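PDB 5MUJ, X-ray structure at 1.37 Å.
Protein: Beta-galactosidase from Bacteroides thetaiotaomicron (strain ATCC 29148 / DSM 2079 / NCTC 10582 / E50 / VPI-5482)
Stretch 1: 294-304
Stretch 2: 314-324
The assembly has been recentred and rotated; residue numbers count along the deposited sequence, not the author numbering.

Stretch 1 (294-304) SRKYKAFNTFA
Stretch 2 314-324: DWHGADLIIPS

Stretch 1 enters as a loop and becomes a β-strand at A299, continuing through A304; stretch 2, largely irregular, runs antiparallel beside it. Together they bury 764 Å². The register sets F300 beside I322, N301 beside I321 (CA–CA 5.0 Å), T302 beside D319, and A304 beside D314 (CA–CA 4.3 Å). N301 and I321 form a single antiparallel bridge: N301 N donates to I321 O at 3.0 Å, and I321 N returns a bond to N301 O at 3.2 Å. L320, at phi/psi -73/-45, turns its own amide to the same acceptor, L320 N to N301 O being 2.7 Å but weak at 129°. Farther along, W315 N donates to F303 O at 3.0 Å, while A304 and D314 make a non-hydrogen-bonded pair with their CB atoms on the same face of the sheet.

D319 is the polar centre. Its CB points sideways, but chi1 m (-72°) and chi2 -38° bring the carboxylate close to stretch 1. R295, with chi1 -88°, chi2 p and chi3 t, presents the edge of its guanidinium: NE reaches D319 OD2 at 3.0 Å and NH2 reaches D319 OD1 at 2.8 Å, a nearly linear, bidentate salt bridge that suits two planar, oppositely charged groups. Behind it, R295 NH1 donates to S294 OG at 3.1 Å. Y297, at an off-rotamer chi1 of 33°, donates from OH to D319 OD2 at 2.6 Å. Water 2 links Y297 OH (2.7 Å) to D319 N (3.2 Å); water 3 joins T302 OG1 (2.8 Å), G317 O (2.8 Å) and D319 OD1 (2.9 Å). T302, chi1 t, thus offers a hydroxyl where the buried strand meets this polar network.

Apolar surfaces flank these bonds. I322, chi1 p and chi2 t, lays CB over the Y297 ring, 4.0 Å from its centroid, while Y297 CB meets P323 CD at 3.9 Å. F300, chi1 p, has D319 OD2 over one face, with F300 CD2 3.4 Å from that oxygen.

F303 (chi1 p, chi2 -83°) and W315 (chi1 t, chi2 -135°) form an offset stack, the phenyl and five-membered-ring centroids 4.6 Å apart with planes at 20°. W315 CB also lies over the phenyl face, 3.7 Å from its centroid. Broad, flat side chains suit this buried site, and the indole's polar atom is satisfied: W315 NE1 donates to A318 O at 2.7 Å. L320, chi1 m and chi2 t, adds CD1 4.0 Å from F303 CD1.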

ATOM      1  N   SER A 294     -10.257 -10.792 -16.615  1.00 19.19           N
ATOM      2  CA  SER A 294     -11.703 -10.901 -16.291  1.00 19.11           C
ATOM      3  C   SER A 294     -12.444  -9.584 -16.004  1.00 17.61           C
ATOM      4  O   SER A 294     -13.661  -9.610 -15.816  1.00 20.49           O
ATOM      5  CB  SER A 294     -11.893 -11.824 -15.097  1.00 18.32           C
ATOM      6  OG  SER A 294     -11.198 -11.331 -13.965  1.00 20.17           O
ATOM      7  N   ARG A 295     -11.703  -8.479 -15.921  1.00 14.42           N
ATOM      8  CA  ARG A 295     -12.221  -7.120 -15.795  1.00 17.64           C
ATOM      9  C   ARG A 295     -11.981  -6.269 -17.076  1.00 21.33           C
ATOM     10  O   ARG A 295     -10.897  -6.333 -17.734  1.00 23.15           O
ATOM     11  CB  ARG A 295     -11.560  -6.444 -14.586  1.00 18.55           C
ATOM     12  CG  ARG A 295     -12.260  -6.659 -13.258  1.00 18.21           C
ATOM     13  CD  ARG A 295     -12.235  -8.077 -12.796  1.00 17.45           C
ATOM     14  NE  ARG A 295     -12.464  -8.177 -11.357  1.00 15.53           N
ATOM     15  CZ  ARG A 295     -12.230  -9.237 -10.596  1.00 17.90           C
ATOM     16  NH1 ARG A 295     -11.748 -10.361 -11.120  1.00 21.74           N
ATOM     17  NH2 ARG A 295     -12.478  -9.192  -9.296  1.00 22.38           N
ATOM     18  N   LYS A 296     -13.001  -5.464 -17.393  1.00 22.48           N
ATOM     19  CA  LYS A 296     -12.996  -4.512 -18.505  1.00 26.69           C
ATOM     20  C   LYS A 296     -12.674  -3.093 -18.036  1.00 26.38           C
ATOM     21  O   LYS A 296     -13.054  -2.104 -18.673  1.00 34.67           O
ATOM     22  CB  LYS A 296     -14.357  -4.521 -19.216  1.00 31.02           C
ATOM     23  N   TYR A 297     -12.037  -3.000 -16.883  1.00 17.11           N
ATOM     24  CA  TYR A 297     -11.272  -1.835 -16.490  1.00 14.33           C
ATOM     25  C   TYR A 297      -9.914  -2.307 -16.041  1.00 14.73           C
ATOM     26  O   TYR A 297      -9.761  -3.472 -15.615  1.00 16.29           O
ATOM     27  CB  TYR A 297     -11.961  -1.051 -15.389  1.00 13.08           C
ATOM     28  CG  TYR A 297     -12.739  -1.924 -14.435  1.00 11.46           C
ATOM     29  CD1 TYR A 297     -12.114  -2.614 -13.414  1.00 11.18           C
ATOM     30  CD2 TYR A 297     -14.087  -2.158 -14.632  1.00 14.03           C
ATOM     31  CE1 TYR A 297     -12.834  -3.440 -12.555  1.00 11.32           C
ATOM     32  CE2 TYR A 297     -14.815  -2.958 -13.768  1.00 13.89           C
ATOM     33  CZ  TYR A 297     -14.201  -3.605 -12.734  1.00 12.54           C
ATOM     34  OH  TYR A 297     -14.932  -4.398 -11.883  1.00 13.34           O
ATOM     35  N   LYS A 298      -8.935  -1.413 -16.137  1.00 11.49           N
ATOM     36  CA  LYS A 298      -7.505  -1.823 -16.056  1.00 11.50           C
ATOM     37  C   LYS A 298      -6.911  -2.010 -14.657  1.00 13.02           C
ATOM     38  O   LYS A 298      -5.887  -2.696 -14.514  1.00 15.72           O
ATOM     39  CB  LYS A 298      -6.638  -0.836 -16.821  1.00 13.11           C
ATOM     40  CG  LYS A 298      -6.891  -0.849 -18.335  1.00 17.47           C
ATOM     41  CD  LYS A 298      -6.208  -1.992 -19.085  1.00 20.29           C
ATOM     42  CE  LYS A 298      -6.530  -1.890 -20.577  1.00 26.11           C
ATOM     43  NZ  LYS A 298      -6.721  -3.221 -21.224  1.00 29.31           N
ATOM     44  N   ALA A 299      -7.475  -1.335 -13.659  1.00 15.06           N
ATOM     45  CA  ALA A 299      -7.081  -1.547 -12.264  1.00 14.96           C
ATOM     46  C   ALA A 299      -8.185  -1.202 -11.279  1.00 13.99           C
ATOM     47  O   ALA A 299      -8.980  -0.295 -11.519  1.00 16.67           O
ATOM     48  CB  ALA A 299      -5.801  -0.786 -11.920  1.00 15.08           C
ATOM     49  N   PHE A 300      -8.217  -1.929 -10.175  1.00 10.78           N
ATOM     50  CA  PHE A 300      -9.339  -1.925  -9.252  1.00 11.60           C
ATOM     51  C   PHE A 300      -8.963  -2.479  -7.896  1.00 12.05           C
ATOM     52  O   PHE A 300      -7.901  -3.116  -7.769  1.00 13.64           O
ATOM     53  CB  PHE A 300     -10.492  -2.751  -9.822  1.00 10.50           C
ATOM     54  CG  PHE A 300     -10.086  -4.215 -10.123  1.00 11.49           C
ATOM     55  CD1 PHE A 300      -9.457  -4.589 -11.340  1.00 10.39           C
ATOM     56  CD2 PHE A 300     -10.311  -5.195  -9.180  1.00 13.29           C
ATOM     57  CE1 PHE A 300      -9.065  -5.925 -11.594  1.00 11.71           C
ATOM     58  CE2 PHE A 300      -9.921  -6.525  -9.437  1.00 13.30           C
ATOM     59  CZ  PHE A 300      -9.304  -6.869 -10.635  1.00 12.71           C
ATOM     60  N   ASN A 301      -9.806  -2.221  -6.891  1.00 11.46           N
ATOM     61  CA  ASN A 301      -9.670  -2.802  -5.561  1.00 10.40           C
ATOM     62  C   ASN A 301     -10.782  -3.800  -5.251  1.00 11.50           C
ATOM     63  O   ASN A 301     -11.968  -3.569  -5.540  1.00 11.98           O
ATOM     64  CB  ASN A 301      -9.704  -1.702  -4.479  1.00  9.62           C
ATOM     65  CG  ASN A 301      -8.504  -0.790  -4.543  1.00 11.09           C
ATOM     66  OD1 ASN A 301      -7.437  -1.158  -4.994  1.00 12.86           O
ATOM     67  ND2 ASN A 301      -8.672   0.431  -4.058  1.00 12.34           N
ATOM     68  N   THR A 302     -10.391  -4.907  -4.620  1.00 10.75           N
ATOM     69  CA  THR A 302     -11.315  -5.844  -4.010  1.00  9.86           C
ATOM     70  C   THR A 302     -10.711  -6.422  -2.717  1.00 11.49           C
ATOM     71  O   THR A 302      -9.770  -5.823  -2.143  1.00 12.39           O
ATOM     72  CB  THR A 302     -11.854  -6.878  -5.025  1.00 11.82           C
ATOM     73  OG1 THR A 302     -12.865  -7.687  -4.407  1.00 12.54           O
ATOM     74  CG2 THR A 302     -10.754  -7.759  -5.580  1.00 10.95           C
ATOM     75  N   PHE A 303     -11.208  -7.562  -2.241  1.00 10.13           N
ATOM     76  CA  PHE A 303     -10.651  -8.116  -1.029  1.00 10.94           C
ATOM     77  C   PHE A 303     -10.672  -9.625  -1.066  1.00 11.91           C
ATOM     78  O   PHE A 303     -11.392 -10.217  -1.855  1.00 13.54           O
ATOM     79  CB  PHE A 303     -11.412  -7.636   0.200  1.00 11.87           C
ATOM     80  CG  PHE A 303     -12.785  -8.224   0.315  1.00 11.45           C
ATOM     81  CD1 PHE A 303     -13.854  -7.672  -0.391  1.00 11.42           C
ATOM     82  CD2 PHE A 303     -12.996  -9.356   1.083  1.00 12.07           C
ATOM     83  CE1 PHE A 303     -15.143  -8.228  -0.292  1.00 11.74           C
ATOM     84  CE2 PHE A 303     -14.284  -9.911   1.179  1.00 13.41           C
ATOM     85  CZ  PHE A 303     -15.354  -9.346   0.491  1.00 13.05           C
ATOM     86  N   ALA A 304      -9.871 -10.175  -0.160  1.00 12.42           N
ATOM     87  CA  ALA A 304      -9.869 -11.572   0.177  1.00 11.16           C
ATOM     88  C   ALA A 304      -9.963 -11.756   1.679  1.00 12.10           C
ATOM     89  O   ALA A 304      -9.776 -10.799   2.441  1.00 12.69           O
ATOM     90  CB  ALA A 304      -8.591 -12.229  -0.380  1.00 11.81           C
ATOM     91  N   ASP A 314     -10.945 -15.439  -2.187  1.00 12.45           N
ATOM     92  CA  ASP A 314     -11.142 -14.208  -2.951  1.00 14.50           C
ATOM     93  C   ASP A 314     -12.630 -13.849  -2.959  1.00 15.23           C
ATOM     94  O   ASP A 314     -13.464 -14.712  -3.089  1.00 15.48           O
ATOM     95  CB  ASP A 314     -10.627 -14.442  -4.382  1.00 16.52           C
ATOM     96  CG  ASP A 314     -10.049 -13.220  -5.059  1.00 18.95           C
ATOM     97  OD1 ASP A 314     -10.028 -12.109  -4.495  1.00 22.51           O
ATOM     98  OD2 ASP A 314      -9.580 -13.406  -6.221  1.00 21.57           O
ATOM     99  N   TRP A 315     -12.978 -12.565  -2.794  1.00 14.37           N
ATOM    100  CA  TRP A 315     -14.341 -12.133  -3.019  1.00 13.99           C
ATOM    101  C   TRP A 315     -14.900 -12.496  -4.387  1.00 12.77           C
ATOM    102  O   TRP A 315     -14.294 -12.214  -5.388  1.00 15.74           O
ATOM    103  CB  TRP A 315     -14.383 -10.611  -2.839  1.00 12.66           C
ATOM    104  CG  TRP A 315     -15.728  -9.900  -3.088  1.00 13.91           C
ATOM    105  CD1 TRP A 315     -15.890  -8.759  -3.804  1.00 13.35           C
ATOM    106  CD2 TRP A 315     -17.044 -10.275  -2.636  1.00 14.17           C
ATOM    107  NE1 TRP A 315     -17.211  -8.373  -3.797  1.00 11.96           N
ATOM    108  CE2 TRP A 315     -17.941  -9.285  -3.111  1.00 11.36           C
ATOM    109  CE3 TRP A 315     -17.554 -11.338  -1.887  1.00 14.09           C
ATOM    110  CZ2 TRP A 315     -19.334  -9.328  -2.870  1.00 10.16           C
ATOM    111  CZ3 TRP A 315     -18.916 -11.391  -1.649  1.00 13.11           C
ATOM    112  CH2 TRP A 315     -19.800 -10.365  -2.123  1.00 11.97           C
ATOM    113  N   HIS A 316     -16.141 -12.982  -4.423  1.00 13.45           N
ATOM    114  CA  HIS A 316     -16.737 -13.460  -5.684  1.00 15.09           C
ATOM    115  C   HIS A 316     -17.726 -12.488  -6.336  1.00 15.50           C
ATOM    116  O   HIS A 316     -18.356 -12.816  -7.340  1.00 17.17           O
ATOM    117  CB  HIS A 316     -17.398 -14.812  -5.463  1.00 16.61           C
ATOM    118  CG  HIS A 316     -18.395 -14.806  -4.349  1.00 17.37           C
ATOM    119  ND1 HIS A 316     -19.754 -14.730  -4.566  1.00 19.51           N
ATOM    120  CD2 HIS A 316     -18.233 -14.838  -3.008  1.00 17.31           C
ATOM    121  CE1 HIS A 316     -20.378 -14.719  -3.407  1.00 19.42           C
ATOM    122  NE2 HIS A 316     -19.480 -14.813  -2.450  1.00 21.41           N
ATOM    123  N   GLY A 317     -17.796 -11.274  -5.796  1.00 13.77           N
ATOM    124  CA  GLY A 317     -18.826 -10.270  -6.176  1.00 11.67           C
ATOM    125  C   GLY A 317     -18.167  -9.044  -6.753  1.00 13.36           C
ATOM    126  O   GLY A 317     -16.984  -9.064  -7.062  1.00 14.71           O
ATOM    127  N   ALA A 318     -18.930  -7.953  -6.836  1.00 12.65           N
ATOM    128  CA  ALA A 318     -18.493  -6.694  -7.441  1.00 11.98           C
ATOM    129  C   ALA A 318     -17.258  -6.190  -6.733  1.00 11.80           C
ATOM    130  O   ALA A 318     -17.139  -6.283  -5.525  1.00 14.63           O
ATOM    131  CB  ALA A 318     -19.600  -5.630  -7.343  1.00 12.71           C
ATOM    132  N   ASP A 319     -16.383  -5.592  -7.508  1.00 10.80           N
ATOM    133  CA  ASP A 319     -15.156  -5.025  -6.962  1.00 10.41           C
ATOM    134  C   ASP A 319     -15.519  -3.820  -6.076  1.00 10.14           C
ATOM    135  O   ASP A 319     -16.489  -3.129  -6.344  1.00 11.87           O
ATOM    136  CB  ASP A 319     -14.294  -4.584  -8.097  1.00 10.30           C
ATOM    137  CG  ASP A 319     -13.687  -5.778  -8.839  1.00 12.03           C
ATOM    138  OD1 ASP A 319     -13.318  -6.757  -8.158  1.00 15.94           O
ATOM    139  OD2 ASP A 319     -13.594  -5.710 -10.066  1.00 13.02           O
ATOM    140  N   LEU A 320     -14.678  -3.551  -5.100  1.00  9.48           N
ATOM    141  CA  LEU A 320     -14.961  -2.475  -4.119  1.00  9.21           C
ATOM    142  C   LEU A 320     -14.801  -1.095  -4.715  1.00 10.58           C
ATOM    143  O   LEU A 320     -15.615  -0.190  -4.416  1.00 11.77           O
ATOM    144  CB  LEU A 320     -14.009  -2.607  -2.947  1.00  9.64           C
ATOM    145  CG  LEU A 320     -14.157  -3.815  -2.033  1.00 10.87           C
ATOM    146  CD1 LEU A 320     -13.173  -3.758  -0.871  1.00 10.61           C
ATOM    147  CD2 LEU A 320     -15.587  -3.946  -1.514  1.00 10.10           C
ATOM    148  N   ILE A 321     -13.735  -0.875  -5.464  1.00 10.15           N
ATOM    149  CA  ILE A 321     -13.425   0.406  -6.094  1.00 11.01           C
ATOM    150  C   ILE A 321     -13.057   0.148  -7.530  1.00 10.53           C
ATOM    151  O   ILE A 321     -12.164  -0.677  -7.794  1.00 10.97           O
ATOM    152  CB  ILE A 321     -12.215   1.132  -5.435  1.00 12.05           C
ATOM    153  CG1 ILE A 321     -12.427   1.292  -3.936  1.00 11.07           C
ATOM    154  CG2 ILE A 321     -11.937   2.474  -6.114  1.00 13.58           C
ATOM    155  CD1 ILE A 321     -13.481   2.339  -3.514  1.00 10.58           C
ATOM    156  N   ILE A 322     -13.731   0.809  -8.457  1.00  9.81           N
ATOM    157  CA  ILE A 322     -13.450   0.705  -9.878  1.00  9.86           C
ATOM    158  C   ILE A 322     -13.437   2.069 -10.516  1.00  9.43           C
ATOM    159  O   ILE A 322     -14.076   3.012  -9.968  1.00 11.15           O
ATOM    160  CB  ILE A 322     -14.473  -0.213 -10.622  1.00 11.12           C
ATOM    161  CG1 ILE A 322     -15.873   0.429 -10.774  1.00 10.78           C
ATOM    162  CG2 ILE A 322     -14.573  -1.575  -9.929  1.00 11.46           C
ATOM    163  CD1 ILE A 322     -16.843  -0.417 -11.579  1.00 11.60           C
ATOM    164  N   PRO A 323     -12.800   2.235 -11.695  1.00 10.20           N
ATOM    165  CA  PRO A 323     -12.896   3.489 -12.463  1.00 11.47           C
ATOM    166  C   PRO A 323     -14.341   3.823 -12.793  1.00 12.83           C
ATOM    167  O   PRO A 323     -15.069   2.966 -13.294  1.00 13.18           O
ATOM    168  CB  PRO A 323     -12.119   3.179 -13.757  1.00 12.17           C
ATOM    169  CG  PRO A 323     -11.100   2.188 -13.315  1.00 12.07           C
ATOM    170  CD  PRO A 323     -11.795   1.333 -12.284  1.00 10.15           C
ATOM    171  N   SER A 324     -14.756   5.051 -12.491  1.00 14.14           N
ATOM    172  CA  SER A 324     -16.139   5.466 -12.731  1.00 12.77           C
ATOM    173  C   SER A 324     -16.340   6.991 -12.845  1.00 13.93           C
ATOM    174  O   SER A 324     -17.374   7.424 -13.312  1.00 17.69           O
ATOM    175  CB  SER A 324     -17.031   4.863 -11.652  1.00 11.80           C
ATOM    176  OG  SER A 324     -17.058   5.732 -10.504  1.00 14.77           O
TER
HETATM  177  O   HOH W   1     -11.480 -11.028  -7.495  1.00 26.75           O
HETATM  178  O   HOH W   2     -17.179  -4.610 -10.407  1.00 19.51           O
HETATM  179  O   HOH W   3     -14.212  -8.997  -6.545  1.00 28.34           O